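Local coordinates for periplasmic His/Glu/Gln/Arg/opine family-binding protein (Silicibacter pomeroyi, PDB 3I6V) that binds lysine in the crystal and probably serves as the periplasmic solute-binding component of an ABC transporter for amino acids or opines, at residues A[7-12]-A[65-70]; A[16-21]-A[29-34]; A[83-88]-A[194-199]. All blocks are in the same frame, centred on the assembly; numbering follows the deposited sequence. Where two conformers were deposited one is given.

Contact 1: residues A[7-12]-A[65-70]; sequences VRMGTE and YDTIIA. With LYS (lysine), chain B.
Charged groups of R8 and D66 close one end of this pairing. The guanidinium and carboxylate planes stand 55° apart, and NH1 of R8 forms a salt bridge with OD1 of D66 at 2.9 Å from above the carboxylate plane, while NE adds a weak bond to OD2. The same OD2 takes a straight bond from the backbone N of R8 (2.9 Å), so D66 holds both main chain and side chain of one residue; its OD1 is shared with R185. CA of Y65 lies over the centre of the guanidinium.

Backbone bonds join the parallel strands. R8 O accepts from D66 N and T67 N, G10 N donates to T67 O (2.9 Å), and I69 N donates to G10 O. T11 OG1, anti to its backbone N (chi1 -164°), donates to I69 O at 2.8 Å.

CA of G10 makes an off-centre CH-pi contact with the Y65 ring. On the M9 and T67 face M9 CE touches I69 CG2 (4.1 Å), and M9 SD makes a van der Waals approach to T67 OG1 (3.4 Å), which is buried without a partner in the model.

At the far end E12 OE1 accepts from the ligand lysine NZ at 2.7 Å, and a water links that oxygen, weakly, to A70 O. Side-by-side parallel strands whose C-terminal ends lead into the ligand pocket are characteristic of periplasmic binding protein lobes.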
loop_
_atom_site.group_PDB
_atom_site.type_symbol
_atom_site.label_atom_id
_atom_site.label_comp_id
_atom_site.label_asym_id
_atom_site.label_seq_id
_atom_site.Cartn_x
_atom_site.Cartn_y
_atom_site.Cartn_z
ATOM N N VAL A 7 0.038 -5.804 -20.742
ATOM C CA VAL A 7 0.765 -5.146 -19.662
ATOM C C VAL A 7 0.814 -6.070 -18.447
ATOM O O VAL A 7 -0.210 -6.570 -17.980
ATOM C CB VAL A 7 0.173 -3.757 -19.295
ATOM C CG1 VAL A 7 -1.266 -3.872 -18.846
ATOM C CG2 VAL A 7 1.022 -3.071 -18.216
ATOM N N ARG A 8 2.013 -6.308 -17.946
ATOM C CA ARG A 8 2.176 -7.118 -16.756
ATOM C C ARG A 8 2.049 -6.202 -15.511
ATOM O O ARG A 8 2.876 -5.296 -15.304
ATOM C CB ARG A 8 3.509 -7.848 -16.838
ATOM C CG ARG A 8 3.503 -9.024 -17.898
ATOM C CD ARG A 8 4.938 -9.490 -18.136
ATOM N NE ARG A 8 5.707 -8.291 -18.498
ATOM C CZ ARG A 8 7.033 -8.177 -18.476
ATOM N NH1 ARG A 8 7.587 -7.011 -18.796
ATOM N NH2 ARG A 8 7.799 -9.214 -18.137
ATOM N N MET A 9 0.964 -6.385 -14.763
ATOM C CA MET A 9 0.669 -5.587 -13.573
ATOM C C MET A 9 1.293 -6.270 -12.358
ATOM O O MET A 9 0.890 -7.387 -12.008
ATOM C CB MET A 9 -0.855 -5.423 -13.400
ATOM C CG MET A 9 -1.541 -4.833 -14.662
ATOM S SD MET A 9 -1.422 -3.024 -14.901
ATOM C CE MET A 9 -2.523 -2.499 -13.656
ATOM N N GLY A 10 2.290 -5.628 -11.747
ATOM C CA GLY A 10 2.976 -6.179 -10.579
ATOM C C GLY A 10 2.352 -5.715 -9.258
ATOM O O GLY A 10 2.101 -4.517 -9.060
ATOM N N THR A 11 2.122 -6.663 -8.344
ATOM C CA THR A 11 1.597 -6.371 -7.032
ATOM C C THR A 11 2.235 -7.292 -5.996
ATOM O O THR A 11 2.893 -8.306 -6.359
ATOM C CB THR A 11 0.043 -6.404 -6.993
ATOM O OG1 THR A 11 -0.414 -5.754 -5.798
ATOM C CG2 THR A 11 -0.535 -7.843 -7.069
ATOM N N GLU A 12 2.063 -6.922 -4.718
ATOM C CA GLU A 12 2.657 -7.664 -3.621
ATOM C C GLU A 12 1.851 -8.952 -3.310
ATOM O O GLU A 12 2.435 -9.964 -2.983
ATOM C CB GLU A 12 2.715 -6.795 -2.363
ATOM C CG GLU A 12 3.473 -7.410 -1.206
ATOM C CD GLU A 12 3.498 -6.523 0.068
ATOM O OE1 GLU A 12 2.786 -5.488 0.144
ATOM O OE2 GLU A 12 4.227 -6.885 1.008
ATOM N N TYR A 65 7.963 -7.145 -14.889
ATOM C CA TYR A 65 6.588 -6.733 -15.126
ATOM C C TYR A 65 6.667 -5.245 -15.475
ATOM O O TYR A 65 7.774 -4.682 -15.524
ATOM C CB TYR A 65 5.668 -6.977 -13.898
ATOM C CG TYR A 65 6.389 -6.773 -12.598
ATOM C CD1 TYR A 65 7.089 -7.828 -12.004
ATOM C CD2 TYR A 65 6.423 -5.512 -11.974
ATOM C CE1 TYR A 65 7.802 -7.651 -10.815
ATOM C CE2 TYR A 65 7.141 -5.321 -10.757
ATOM C CZ TYR A 65 7.822 -6.392 -10.197
ATOM O OH TYR A 65 8.541 -6.267 -9.034
ATOM N N ASP A 66 5.516 -4.618 -15.701
ATOM C CA ASP A 66 5.513 -3.271 -16.277
ATOM C C ASP A 66 4.967 -2.171 -15.390
ATOM O O ASP A 66 5.167 -0.989 -15.704
ATOM C CB ASP A 66 4.758 -3.270 -17.613
ATOM C CG ASP A 66 5.293 -4.334 -18.568
ATOM O OD1 ASP A 66 6.519 -4.362 -18.820
ATOM O OD2 ASP A 66 4.490 -5.184 -19.009
ATOM N N THR A 67 4.244 -2.528 -14.340
ATOM C CA THR A 67 3.738 -1.529 -13.407
ATOM C C THR A 67 3.837 -2.046 -11.978
ATOM O O THR A 67 3.914 -3.274 -11.755
ATOM C CB THR A 67 2.246 -1.166 -13.659
ATOM O OG1 THR A 67 1.419 -2.268 -13.229
ATOM C CG2 THR A 67 1.960 -0.869 -15.125
ATOM N N ILE A 68 3.835 -1.128 -11.016
ATOM C CA ILE A 68 3.624 -1.496 -9.611
ATOM C C ILE A 68 2.298 -0.900 -9.175
ATOM O O ILE A 68 2.119 0.307 -9.285
ATOM C CB ILE A 68 4.761 -0.984 -8.711
ATOM C CG1 ILE A 68 6.074 -1.676 -9.084
ATOM C CG2 ILE A 68 4.434 -1.215 -7.216
ATOM C CD1 ILE A 68 7.297 -1.047 -8.376
ATOM N N ILE A 69 1.352 -1.744 -8.751
ATOM C CA ILE A 69 0.103 -1.263 -8.196
ATOM C C ILE A 69 -0.071 -2.069 -6.896
ATOM O O ILE A 69 -0.530 -3.221 -6.909
ATOM C CB ILE A 69 -1.071 -1.389 -9.206
ATOM C CG1 ILE A 69 -2.373 -0.801 -8.642
ATOM C CG2 ILE A 69 -1.231 -2.858 -9.742
ATOM C CD1 ILE A 69 -3.546 -0.803 -9.687
ATOM N N ALA A 70 0.395 -1.492 -5.790
ATOM C CA ALA A 70 0.706 -2.276 -4.589
ATOM C C ALA A 70 0.720 -1.374 -3.361
ATOM O O ALA A 70 1.630 -1.460 -2.528
ATOM C CB ALA A 70 2.098 -2.992 -4.756
HETATM N N LYS B . 2.162 3.325 1.501
HETATM C CA LYS B . 3.366 2.919 2.298
HETATM C C LYS B . 4.628 3.032 1.474
HETATM O O LYS B . 4.528 3.271 0.262
HETATM C CB LYS B . 3.204 1.471 2.824
HETATM C CG LYS B . 3.205 0.386 1.747
HETATM C CD LYS B . 2.957 -1.017 2.401
HETATM C CE LYS B . 3.026 -2.200 1.366
HETATM N NZ LYS B . 2.662 -3.537 2.062
HETATM O OXT LYS B . 5.765 2.865 2.003
HETATM O O HOH W 1 1.276 -3.947 -1.472
#

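Contact 2: residues A[16-21]-A[29-34]; sequences PPYNFI and GFEREL
N19 and E31 meet because N19 CG stands between its backbone N and carbonyl carbon (chi1 62°), while E31 CG lies anti to its own carbonyl carbon and the chain runs on extended. The amide and carboxylate planes are nearly coplanar, 6° apart. ND2 of N19 donates to OE1 of E31 at 2.9 Å, meeting the oxygen nearly along its C-O axis and lying close to the amide plane. CB of Y18 packs against the same OE1 at 3.6 Å.

Two consecutive carbonyls of the 16-21 segment receive the first turn of the helix. F30 N donates to P17 O at 3.0 Å with an N-H...O angle of 172°, and E31 N donates to Y18 O at 2.8 Å, in the carbonyl plane. CB and CG of E31 also rest against Y18 O. G29, at the N-cap, brings its CA within 3.6 Å of CE1 in the F20 ring; a CB there would run into Y18 O and the CA of N19, and at these backbone angles it would also press on the preceding carbonyl oxygen.

Y18 and N19 form a classic beta bulge opposite Y15, with the Y18 ring stacked on that of Y15, a pocket residue. The other carboxylate oxygen, E31 OE2, accepts from G71 N and pairs with Y88 OH. N-H groups that the first helical turn cannot satisfy internally are thus taken up by the carbonyls of P17 and Y18, and the buried E31 carboxylate is gripped at both oxygens, which would be expected to stabilise its negative charge.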
loop_
_atom_site.group_PDB
_atom_site.type_symbol
_atom_site.label_atom_id
_atom_site.label_comp_id
_atom_site.label_asym_id
_atom_site.label_seq_id
_atom_site.Cartn_x
_atom_site.Cartn_y
_atom_site.Cartn_z
ATOM N N PRO A 16 -3.855 -6.829 2.313
ATOM C CA PRO A 16 -5.298 -6.576 2.239
ATOM C C PRO A 16 -5.688 -5.276 2.977
ATOM O O PRO A 16 -5.067 -4.898 3.983
ATOM C CB PRO A 16 -5.922 -7.834 2.922
ATOM C CG PRO A 16 -4.842 -8.334 3.833
ATOM C CD PRO A 16 -3.530 -8.028 3.121
ATOM N N PRO A 17 -6.700 -4.568 2.491
ATOM C CA PRO A 17 -7.558 -4.862 1.390
ATOM C C PRO A 17 -7.061 -4.279 0.043
ATOM O O PRO A 17 -7.773 -4.409 -0.958
ATOM C CB PRO A 17 -8.880 -4.198 1.824
ATOM C CG PRO A 17 -8.467 -3.045 2.632
ATOM C CD PRO A 17 -7.111 -3.337 3.188
ATOM N N TYR A 18 -5.877 -3.648 0.019
ATOM C CA TYR A 18 -5.332 -3.132 -1.249
ATOM C C TYR A 18 -5.129 -4.250 -2.274
ATOM O O TYR A 18 -5.632 -4.181 -3.404
ATOM C CB TYR A 18 -3.958 -2.467 -1.008
ATOM C CG TYR A 18 -3.996 -1.290 -0.079
ATOM C CD1 TYR A 18 -3.827 -1.464 1.301
ATOM C CD2 TYR A 18 -4.186 0.006 -0.574
ATOM C CE1 TYR A 18 -3.850 -0.355 2.193
ATOM C CE2 TYR A 18 -4.207 1.143 0.301
ATOM C CZ TYR A 18 -4.025 0.945 1.669
ATOM O OH TYR A 18 -4.035 2.029 2.529
ATOM N N ASN A 19 -4.347 -5.250 -1.878
ATOM C CA ASN A 19 -4.056 -6.399 -2.720
ATOM C C ASN A 19 -3.811 -7.683 -1.881
ATOM O O ASN A 19 -3.320 -7.623 -0.741
ATOM C CB ASN A 19 -2.865 -6.123 -3.651
ATOM C CG ASN A 19 -1.575 -5.855 -2.892
ATOM O OD1 ASN A 19 -0.866 -6.802 -2.488
ATOM N ND2 ASN A 19 -1.241 -4.571 -2.711
ATOM N N PHE A 20 -4.175 -8.834 -2.441
ATOM C CA PHE A 20 -3.946 -10.126 -1.749
ATOM C C PHE A 20 -4.142 -11.275 -2.739
ATOM O O PHE A 20 -4.684 -11.051 -3.819
ATOM C CB PHE A 20 -4.797 -10.263 -0.451
ATOM C CG PHE A 20 -6.292 -10.254 -0.669
ATOM C CD1 PHE A 20 -7.000 -9.062 -0.693
ATOM C CD2 PHE A 20 -7.007 -11.457 -0.783
ATOM C CE1 PHE A 20 -8.387 -9.050 -0.893
ATOM C CE2 PHE A 20 -8.391 -11.470 -0.961
ATOM C CZ PHE A 20 -9.095 -10.268 -1.025
ATOM N N ILE A 21 -3.659 -12.473 -2.401
ATOM C CA ILE A 21 -3.914 -13.656 -3.223
ATOM C C ILE A 21 -5.103 -14.369 -2.579
ATOM O O ILE A 21 -5.054 -14.712 -1.403
ATOM C CB ILE A 21 -2.693 -14.610 -3.282
ATOM C CG1 ILE A 21 -1.419 -13.856 -3.685
ATOM C CG2 ILE A 21 -2.997 -15.870 -4.194
ATOM C CD1 ILE A 21 -1.484 -13.155 -5.072
ATOM N N GLY A 29 -8.572 -7.918 -4.384
ATOM C CA GLY A 29 -8.449 -6.690 -3.611
ATOM C C GLY A 29 -8.846 -5.454 -4.398
ATOM O O GLY A 29 -9.218 -5.523 -5.559
ATOM N N PHE A 30 -8.781 -4.311 -3.733
ATOM C CA PHE A 30 -9.073 -3.018 -4.352
ATOM C C PHE A 30 -8.333 -2.827 -5.676
ATOM O O PHE A 30 -8.915 -2.434 -6.694
ATOM C CB PHE A 30 -8.712 -1.883 -3.375
ATOM C CG PHE A 30 -8.816 -0.517 -3.985
ATOM C CD1 PHE A 30 -10.068 0.056 -4.223
ATOM C CD2 PHE A 30 -7.664 0.191 -4.328
ATOM C CE1 PHE A 30 -10.177 1.328 -4.786
ATOM C CE2 PHE A 30 -7.748 1.473 -4.902
ATOM C CZ PHE A 30 -8.994 2.042 -5.137
ATOM N N GLU A 31 -7.049 -3.127 -5.637
ATOM C CA GLU A 31 -6.164 -2.914 -6.753
ATOM C C GLU A 31 -6.356 -3.878 -7.898
ATOM O O GLU A 31 -6.028 -3.541 -9.034
ATOM C CB GLU A 31 -4.698 -2.889 -6.269
ATOM C CG GLU A 31 -4.488 -1.608 -5.443
ATOM C CD GLU A 31 -3.153 -1.538 -4.727
ATOM O OE1 GLU A 31 -2.624 -2.598 -4.312
ATOM O OE2 GLU A 31 -2.643 -0.396 -4.575
ATOM N N ARG A 32 -6.883 -5.074 -7.621
ATOM C CA ARG A 32 -7.260 -5.984 -8.706
ATOM C C ARG A 32 -8.388 -5.336 -9.485
ATOM O O ARG A 32 -8.342 -5.269 -10.706
ATOM C CB ARG A 32 -7.781 -7.351 -8.181
ATOM C CG ARG A 32 -8.381 -8.241 -9.299
ATOM C CD ARG A 32 -7.240 -8.600 -10.250
ATOM N NE ARG A 32 -7.602 -9.296 -11.493
ATOM C CZ ARG A 32 -7.416 -10.601 -11.701
ATOM N NH1 ARG A 32 -6.940 -11.376 -10.721
ATOM N NH2 ARG A 32 -7.721 -11.140 -12.886
ATOM N N GLU A 33 -9.425 -4.916 -8.773
ATOM C CA GLU A 33 -10.571 -4.306 -9.434
ATOM C C GLU A 33 -10.170 -3.008 -10.144
ATOM O O GLU A 33 -10.591 -2.730 -11.286
ATOM C CB GLU A 33 -11.663 -4.006 -8.422
ATOM C CG GLU A 33 -12.979 -3.684 -9.097
ATOM C CD GLU A 33 -14.076 -3.275 -8.138
ATOM O OE1 GLU A 33 -14.045 -3.659 -6.947
ATOM O OE2 GLU A 33 -14.987 -2.564 -8.593
ATOM N N LEU A 34 -9.366 -2.203 -9.461
ATOM C CA LEU A 34 -8.941 -0.936 -10.056
ATOM C C LEU A 34 -8.089 -1.181 -11.290
ATOM O O LEU A 34 -8.375 -0.654 -12.360
ATOM C CB LEU A 34 -8.183 -0.078 -9.032
ATOM C CG LEU A 34 -7.583 1.216 -9.614
ATOM C CD1 LEU A 34 -8.710 2.197 -10.040
ATOM C CD2 LEU A 34 -6.694 1.832 -8.578
#

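Contact 3: residues A[83-88]-A[194-199]; sequences DFTQNY and KFDAAI. With NA (sodium ion), chain C.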
loop_
_atom_site.group_PDB
_atom_site.type_symbol
_atom_site.label_atom_id
_atom_site.label_comp_id
_atom_site.label_asym_id
_atom_site.label_seq_id
_atom_site.Cartn_x
_atom_site.Cartn_y
_atom_site.Cartn_z
ATOM N N ASP A 83 8.986 6.256 -12.012
ATOM C CA ASP A 83 8.029 7.357 -12.185
ATOM C C ASP A 83 6.628 6.939 -11.738
ATOM O O ASP A 83 6.232 5.788 -11.911
ATOM C CB ASP A 83 7.960 7.784 -13.654
ATOM C CG ASP A 83 9.054 8.798 -14.050
ATOM O OD1 ASP A 83 9.846 9.306 -13.203
ATOM O OD2 ASP A 83 9.147 9.062 -15.268
ATOM N N PHE A 84 5.882 7.869 -11.162
ATOM C CA PHE A 84 4.528 7.559 -10.652
ATOM C C PHE A 84 3.435 8.200 -11.518
ATOM O O PHE A 84 3.650 9.278 -12.086
ATOM C CB PHE A 84 4.370 8.087 -9.229
ATOM C CG PHE A 84 5.129 7.303 -8.189
ATOM C CD1 PHE A 84 6.372 7.746 -7.750
ATOM C CD2 PHE A 84 4.569 6.146 -7.616
ATOM C CE1 PHE A 84 7.089 7.044 -6.772
ATOM C CE2 PHE A 84 5.259 5.430 -6.619
ATOM C CZ PHE A 84 6.518 5.873 -6.196
ATOM N N THR A 85 2.277 7.543 -11.616
ATOM C CA THR A 85 1.036 8.209 -12.045
ATOM C C THR A 85 0.635 9.188 -10.959
ATOM O O THR A 85 1.247 9.213 -9.894
ATOM C CB THR A 85 -0.144 7.178 -12.222
ATOM O OG1 THR A 85 -0.459 6.560 -10.956
ATOM C CG2 THR A 85 0.198 6.118 -13.234
ATOM N N GLN A 86 -0.423 9.962 -11.197
ATOM C CA GLN A 86 -1.105 10.669 -10.137
ATOM C C GLN A 86 -1.600 9.658 -9.086
ATOM O O GLN A 86 -1.700 8.458 -9.376
ATOM C CB GLN A 86 -2.330 11.398 -10.726
ATOM C CG GLN A 86 -3.379 10.407 -11.288
ATOM C CD GLN A 86 -4.477 11.140 -12.030
ATOM O OE1 GLN A 86 -5.270 11.880 -11.436
ATOM N NE2 GLN A 86 -4.500 10.966 -13.324
ATOM N N ASN A 87 -1.938 10.133 -7.889
ATOM C CA ASN A 87 -2.459 9.208 -6.895
ATOM C C ASN A 87 -3.853 8.619 -7.309
ATOM O O ASN A 87 -4.587 9.213 -8.119
ATOM C CB ASN A 87 -2.411 9.763 -5.455
ATOM C CG ASN A 87 -3.250 11.055 -5.227
ATOM O OD1 ASN A 87 -4.334 11.272 -5.799
ATOM N ND2 ASN A 87 -2.753 11.885 -4.327
ATOM N N TYR A 88 -4.152 7.415 -6.820
ATOM C CA TYR A 88 -5.466 6.842 -7.053
ATOM C C TYR A 88 -6.204 6.570 -5.741
ATOM O O TYR A 88 -7.386 6.208 -5.750
ATOM C CB TYR A 88 -5.409 5.648 -7.981
ATOM C CG TYR A 88 -4.507 4.535 -7.507
ATOM C CD1 TYR A 88 -3.241 4.339 -8.081
ATOM C CD2 TYR A 88 -4.918 3.676 -6.481
ATOM C CE1 TYR A 88 -2.390 3.295 -7.639
ATOM C CE2 TYR A 88 -4.086 2.638 -6.029
ATOM C CZ TYR A 88 -2.850 2.444 -6.617
ATOM O OH TYR A 88 -2.035 1.441 -6.150
ATOM N N LYS A 194 -1.139 6.667 -20.522
ATOM C CA LYS A 194 -2.396 5.882 -20.664
ATOM C C LYS A 194 -3.057 5.612 -19.318
ATOM O O LYS A 194 -4.275 5.817 -19.135
ATOM C CB LYS A 194 -2.143 4.557 -21.405
ATOM C CG LYS A 194 -1.996 4.726 -22.909
ATOM C CD LYS A 194 -1.331 3.496 -23.547
ATOM C CE LYS A 194 -1.215 3.703 -25.058
ATOM N NZ LYS A 194 -0.928 2.428 -25.726
ATOM N N PHE A 195 -2.247 5.216 -18.338
ATOM C CA PHE A 195 -2.789 5.013 -17.021
ATOM C C PHE A 195 -3.261 6.291 -16.402
ATOM O O PHE A 195 -4.291 6.287 -15.739
ATOM C CB PHE A 195 -1.834 4.250 -16.112
ATOM C CG PHE A 195 -1.834 2.792 -16.385
ATOM C CD1 PHE A 195 -0.744 2.190 -16.977
ATOM C CD2 PHE A 195 -2.978 2.027 -16.096
ATOM C CE1 PHE A 195 -0.756 0.800 -17.259
ATOM C CE2 PHE A 195 -3.002 0.669 -16.360
ATOM C CZ PHE A 195 -1.888 0.051 -16.935
ATOM N N ASP A 196 -2.510 7.379 -16.601
ATOM C CA ASP A 196 -2.938 8.661 -16.050
ATOM C C ASP A 196 -4.291 9.116 -16.624
ATOM O O ASP A 196 -5.157 9.600 -15.887
ATOM C CB ASP A 196 -1.853 9.741 -16.232
ATOM C CG ASP A 196 -0.980 9.919 -14.970
ATOM O OD1 ASP A 196 0.235 10.177 -15.122
ATOM O OD2 ASP A 196 -1.511 9.807 -13.839
ATOM N N ALA A 197 -4.431 8.981 -17.941
ATOM C CA ALA A 197 -5.673 9.345 -18.608
ATOM C C ALA A 197 -6.818 8.453 -18.094
ATOM O O ALA A 197 -7.902 8.942 -17.847
ATOM C CB ALA A 197 -5.522 9.241 -20.137
ATOM N N ALA A 198 -6.568 7.161 -17.877
ATOM C CA ALA A 198 -7.616 6.293 -17.290
ATOM C C ALA A 198 -8.000 6.668 -15.855
ATOM O O ALA A 198 -9.198 6.725 -15.498
ATOM C CB ALA A 198 -7.215 4.802 -17.411
ATOM N N ILE A 199 -7.004 6.965 -15.018
ATOM C CA ILE A 199 -7.284 7.394 -13.657
ATOM C C ILE A 199 -8.118 8.694 -13.631
ATOM O O ILE A 199 -9.083 8.802 -12.867
ATOM C CB ILE A 199 -5.980 7.568 -12.821
ATOM C CG1 ILE A 199 -5.283 6.212 -12.635
ATOM C CG2 ILE A 199 -6.293 8.201 -11.462
ATOM C CD1 ILE A 199 -3.815 6.305 -12.179
HETATM NA NA NA C . 11.477 9.319 -11.435
HETATM O O HOH W 2 2.418 10.848 -14.036
#
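Strand 83-85 and helix 194-199 run in nearly the same direction, 24° apart with their axes 9.0 Å from each other, and T85 and D196 are the closest residues by CA. D196 carries the polar part. Its OD2 accepts Q86 N on the syn lone pair at 2.9 Å, and Q86 NE2 reaches the same oxygen on the anti side, well out of the carboxylate plane (3.2 Å). The Q86 and D196 side chains run antiparallel alongside one another. Q86 CG, between its backbone N and carbonyl carbon (chi1 64°), is thereby only 3.2 Å from D196 OD2. One helical turn further on, I199 spans two neighbours: CG2 lies against CD of Q86 at 3.5 Å, and CD1 against OG1 and CB of T85, while CG2 of T85 touches CB of F195. T85 OG1 donates to Q86 O (2.8 Å). The outer end of Q86 is held by K203 at OE1 and by T200 OG1 at NE2.

At the start of the segment D83 OD1 binds the sodium ion at 2.4 Å, with D79, I82 and E186 among its other ligands. Where strand and helix meet, two N-H donors on OD2 would be expected to stabilise the carboxylate charge of D196.

How the contacts relate
From the N terminus, strand 7-11 enters first, and contact 1 closes a loop of some fifty residues when 65-70 returns beside it. Contact 2 lies wholly within that loop: it closes the hairpin of strands 19-21 and 27-28 onto the start of helix 30-42. Contact 3 comes afterwards in series, closing a loop of more than a hundred residues between strand 83-89 and helix 189-204. Spatially all three adjoin. T11 OG1 meets CG of N19 at 3.1 Å between contacts 1 and 2, SD of M9 packs on CZ of F195 between contacts 1 and 3, and L34 packs on Y88 between contacts 2 and 3. Together they tie the parallel sheet, helix 30-42 and the late helix 189-204.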